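Local atomic coordinates of CymD (Pseudomonas putida, PDB entry 6Z34), a protein that forms a FadL-family outer-membrane channel for the uptake of monoaromatic hydrocarbons, probably by lateral diffusion. Residues V9-A22 / I25-Q39. Residues are numbered along the deposited sequence; the frame is centred on the assembly and turned at random.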
# COMPACT_ATOMS: atom_id res chain seq x y z
N VAL A 9 -5.86 7.44 1.72
CA VAL A 9 -6.45 6.87 0.51
C VAL A 9 -7.27 7.96 -0.19
O VAL A 9 -8.35 8.34 0.30
CB VAL A 9 -7.31 5.65 0.80
CG1 VAL A 9 -7.68 4.97 -0.52
CG2 VAL A 9 -6.58 4.68 1.70
N GLY A 10 -6.78 8.44 -1.33
CA GLY A 10 -7.48 9.44 -2.10
C GLY A 10 -7.09 10.85 -1.69
O GLY A 10 -6.46 11.06 -0.64
N PRO A 11 -7.46 11.85 -2.49
CA PRO A 11 -6.95 13.22 -2.26
C PRO A 11 -7.52 13.91 -1.03
O PRO A 11 -6.89 14.85 -0.53
CB PRO A 11 -7.33 13.98 -3.54
CG PRO A 11 -7.79 12.92 -4.52
CD PRO A 11 -8.29 11.77 -3.70
N VAL A 12 -8.68 13.48 -0.54
CA VAL A 12 -9.27 14.16 0.61
C VAL A 12 -8.59 13.69 1.90
O VAL A 12 -8.21 14.50 2.76
CB VAL A 12 -10.79 13.90 0.65
CG1 VAL A 12 -11.38 14.50 1.89
CG2 VAL A 12 -11.48 14.45 -0.61
N SER A 13 -8.45 12.37 2.04
CA SER A 13 -7.69 11.82 3.15
C SER A 13 -6.22 12.26 3.08
O SER A 13 -5.67 12.75 4.07
CB SER A 13 -7.81 10.30 3.11
OG SER A 13 -6.73 9.69 3.74
N GLN A 14 -5.58 12.13 1.91
CA GLN A 14 -4.17 12.51 1.82
C GLN A 14 -3.97 14.00 2.03
O GLN A 14 -2.97 14.42 2.62
CB GLN A 14 -3.58 12.09 0.46
CG GLN A 14 -3.29 10.60 0.31
CD GLN A 14 -2.77 10.24 -1.07
OE1 GLN A 14 -1.99 10.99 -1.67
NE2 GLN A 14 -3.19 9.09 -1.58
N GLY A 15 -4.91 14.83 1.56
CA GLY A 15 -4.78 16.26 1.78
C GLY A 15 -4.84 16.62 3.25
O GLY A 15 -4.38 17.71 3.63
N MET A 16 -5.38 15.73 4.08
CA MET A 16 -5.54 15.94 5.51
C MET A 16 -4.64 15.00 6.30
O MET A 16 -5.03 14.50 7.36
CB MET A 16 -7.01 15.76 5.89
CG MET A 16 -7.97 16.71 5.14
SD MET A 16 -9.66 16.75 5.79
CE MET A 16 -10.31 15.51 4.73
N GLY A 17 -3.45 14.72 5.77
CA GLY A 17 -2.45 13.98 6.51
C GLY A 17 -2.72 12.51 6.73
O GLY A 17 -2.00 11.89 7.51
N GLY A 18 -3.74 11.93 6.07
CA GLY A 18 -4.03 10.51 6.19
C GLY A 18 -5.25 10.11 7.00
O GLY A 18 -5.46 8.91 7.23
N ILE A 19 -6.08 11.06 7.43
CA ILE A 19 -7.19 10.72 8.30
C ILE A 19 -8.28 10.00 7.50
O ILE A 19 -8.27 10.02 6.27
CB ILE A 19 -7.73 11.97 8.99
CG1 ILE A 19 -8.14 13.00 7.93
CG2 ILE A 19 -6.65 12.54 9.94
CD1 ILE A 19 -9.58 12.83 7.38
N GLY A 20 -9.23 9.38 8.20
CA GLY A 20 -10.38 8.79 7.54
C GLY A 20 -11.18 7.82 8.39
O GLY A 20 -12.22 7.32 7.95
N ALA A 21 -10.71 7.53 9.61
CA ALA A 21 -11.43 6.60 10.48
C ALA A 21 -12.84 7.09 10.81
O ALA A 21 -13.75 6.27 11.03
CB ALA A 21 -10.63 6.40 11.77
N ALA A 22 -13.04 8.40 10.87
CA ALA A 22 -14.33 8.97 11.21
C ALA A 22 -14.77 10.05 10.22
O ALA A 22 -15.92 10.50 10.28
CB ALA A 22 -14.30 9.58 12.62
N ILE A 25 -14.32 10.54 3.70
CA ILE A 25 -13.27 10.74 2.72
C ILE A 25 -13.80 10.36 1.34
O ILE A 25 -13.05 10.31 0.36
CB ILE A 25 -11.99 9.95 3.07
CG1 ILE A 25 -12.26 8.44 3.13
CG2 ILE A 25 -11.35 10.46 4.35
CD1 ILE A 25 -10.94 7.60 2.92
N GLY A 26 -15.11 10.09 1.26
CA GLY A 26 -15.73 9.70 0.01
C GLY A 26 -15.65 8.20 -0.24
O GLY A 26 -15.54 7.39 0.69
N ALA A 27 -15.70 7.83 -1.52
CA ALA A 27 -15.71 6.42 -1.89
C ALA A 27 -14.48 5.67 -1.41
O ALA A 27 -14.54 4.46 -1.22
CB ALA A 27 -15.79 6.28 -3.41
N GLN A 28 -13.35 6.36 -1.25
CA GLN A 28 -12.15 5.71 -0.74
C GLN A 28 -12.35 5.11 0.65
O GLN A 28 -11.50 4.30 1.08
CB GLN A 28 -10.99 6.70 -0.73
CG GLN A 28 -10.56 7.09 -2.13
CD GLN A 28 -11.37 8.23 -2.70
OE1 GLN A 28 -12.45 8.56 -2.19
NE2 GLN A 28 -10.86 8.85 -3.75
N GLY A 29 -13.45 5.43 1.34
CA GLY A 29 -13.73 4.78 2.61
C GLY A 29 -13.76 3.27 2.50
O GLY A 29 -13.45 2.57 3.47
N MET A 30 -14.13 2.75 1.33
CA MET A 30 -13.98 1.34 0.99
C MET A 30 -12.64 0.76 1.44
O MET A 30 -12.55 -0.42 1.83
CB MET A 30 -14.10 1.17 -0.54
CG MET A 30 -15.47 0.79 -1.01
SD MET A 30 -15.68 0.55 -2.79
CE MET A 30 -14.94 2.01 -3.47
N MET A 31 -11.59 1.57 1.36
CA MET A 31 -10.24 1.10 1.66
C MET A 31 -9.71 1.64 2.97
O MET A 31 -8.53 1.46 3.26
CB MET A 31 -9.28 1.48 0.53
CG MET A 31 -9.54 0.75 -0.79
SD MET A 31 -9.28 -1.04 -0.69
CE MET A 31 -7.72 -1.11 0.15
N LEU A 32 -10.54 2.34 3.75
CA LEU A 32 -10.08 2.81 5.05
C LEU A 32 -11.07 2.32 6.10
O LEU A 32 -10.95 1.20 6.61
CB LEU A 32 -9.92 4.32 5.09
CG LEU A 32 -8.86 4.75 6.13
CD1 LEU A 32 -8.11 5.97 5.65
CD2 LEU A 32 -9.44 4.98 7.53
N ASN A 33 -12.07 3.15 6.39
CA ASN A 33 -13.16 2.70 7.25
C ASN A 33 -14.43 2.73 6.41
O ASN A 33 -15.01 3.81 6.17
CB ASN A 33 -13.30 3.56 8.51
CG ASN A 33 -14.42 3.06 9.45
OD1 ASN A 33 -15.03 1.99 9.22
ND2 ASN A 33 -14.70 3.84 10.49
N PRO A 34 -14.88 1.58 5.92
CA PRO A 34 -16.08 1.56 5.08
C PRO A 34 -17.34 2.05 5.79
O PRO A 34 -18.31 2.40 5.12
CB PRO A 34 -16.20 0.09 4.66
CG PRO A 34 -15.21 -0.67 5.50
CD PRO A 34 -14.17 0.29 5.93
N ALA A 35 -17.35 2.11 7.13
CA ALA A 35 -18.51 2.68 7.81
C ALA A 35 -18.74 4.13 7.40
O ALA A 35 -19.88 4.60 7.45
CB ALA A 35 -18.36 2.58 9.33
N THR A 36 -17.69 4.83 6.94
CA THR A 36 -17.87 6.24 6.59
C THR A 36 -18.68 6.42 5.31
O THR A 36 -19.10 7.55 5.02
CB THR A 36 -16.54 6.98 6.44
OG1 THR A 36 -15.74 6.34 5.45
CG2 THR A 36 -15.79 7.07 7.82
N LEU A 37 -18.88 5.35 4.53
CA LEU A 37 -19.66 5.46 3.31
C LEU A 37 -21.11 5.85 3.57
O LEU A 37 -21.74 6.44 2.69
CB LEU A 37 -19.62 4.15 2.54
CG LEU A 37 -18.23 3.71 2.14
CD1 LEU A 37 -18.29 2.28 1.64
CD2 LEU A 37 -17.69 4.69 1.10
N THR A 38 -21.65 5.56 4.76
CA THR A 38 -22.99 6.05 5.07
C THR A 38 -23.06 7.58 5.14
O THR A 38 -24.17 8.12 5.10
CB THR A 38 -23.53 5.44 6.38
OG1 THR A 38 -22.70 5.80 7.50
CG2 THR A 38 -23.60 3.94 6.27
N GLN A 39 -21.92 8.27 5.19
CA GLN A 39 -21.88 9.74 5.14
C GLN A 39 -22.15 10.28 3.73
O GLN A 39 -22.51 11.46 3.59
CB GLN A 39 -20.52 10.25 5.62
CG GLN A 39 -20.47 10.82 7.03
CD GLN A 39 -20.58 9.76 8.09
OE1 GLN A 39 -19.60 9.06 8.39
NE2 GLN A 39 -21.77 9.63 8.68
O HOH W 1 -9.67 10.64 -0.02
O HOH W 2 -12.95 5.86 5.78
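With CG anti to the backbone N (chi1 -178°), N33 extends its amide to the chain at A21, and L32, its CG likewise anti to N, lays its two methyls against G20. Both segments belong to the N-terminal plug inside the FadL-type beta-barrel, where helix 10-15 and the chain after it pack against 25-39: the helix meets I25 and Q28, and G20-A22 meet L32, N33 and T36. N33 ND2 donates to A21 O at 2.7 Å. The N-H...O angle of 164° and an acceptor only 6° out of the amide plane indicate a well-directed bond. The same nitrogen also donates to L226 O of the barrel wall, while N33 OD1 accepts from A35 N in an Asx turn, so both ends of the amide are held. A leucine here would probably leave A21 O and L226 O without this donor and the Asx turn without its acceptor. L32 CD2 lies 3.4 Å from G20 C, and a CB on G20 would come to 2.8 Å from L32 CD1, a clash. I25 CG2 fits between S13 CB, I19 O and G20 CA, the last at 3.7 Å. Further along, V9 CG1 packs on Q28 CB and M31 CB. Two waters lie in the interface: one donates to V9 O, accepts from S13 N and reaches I25 O only by a weak bond, and another accepts from N33 N while donating to G20 O at 2.7 Å.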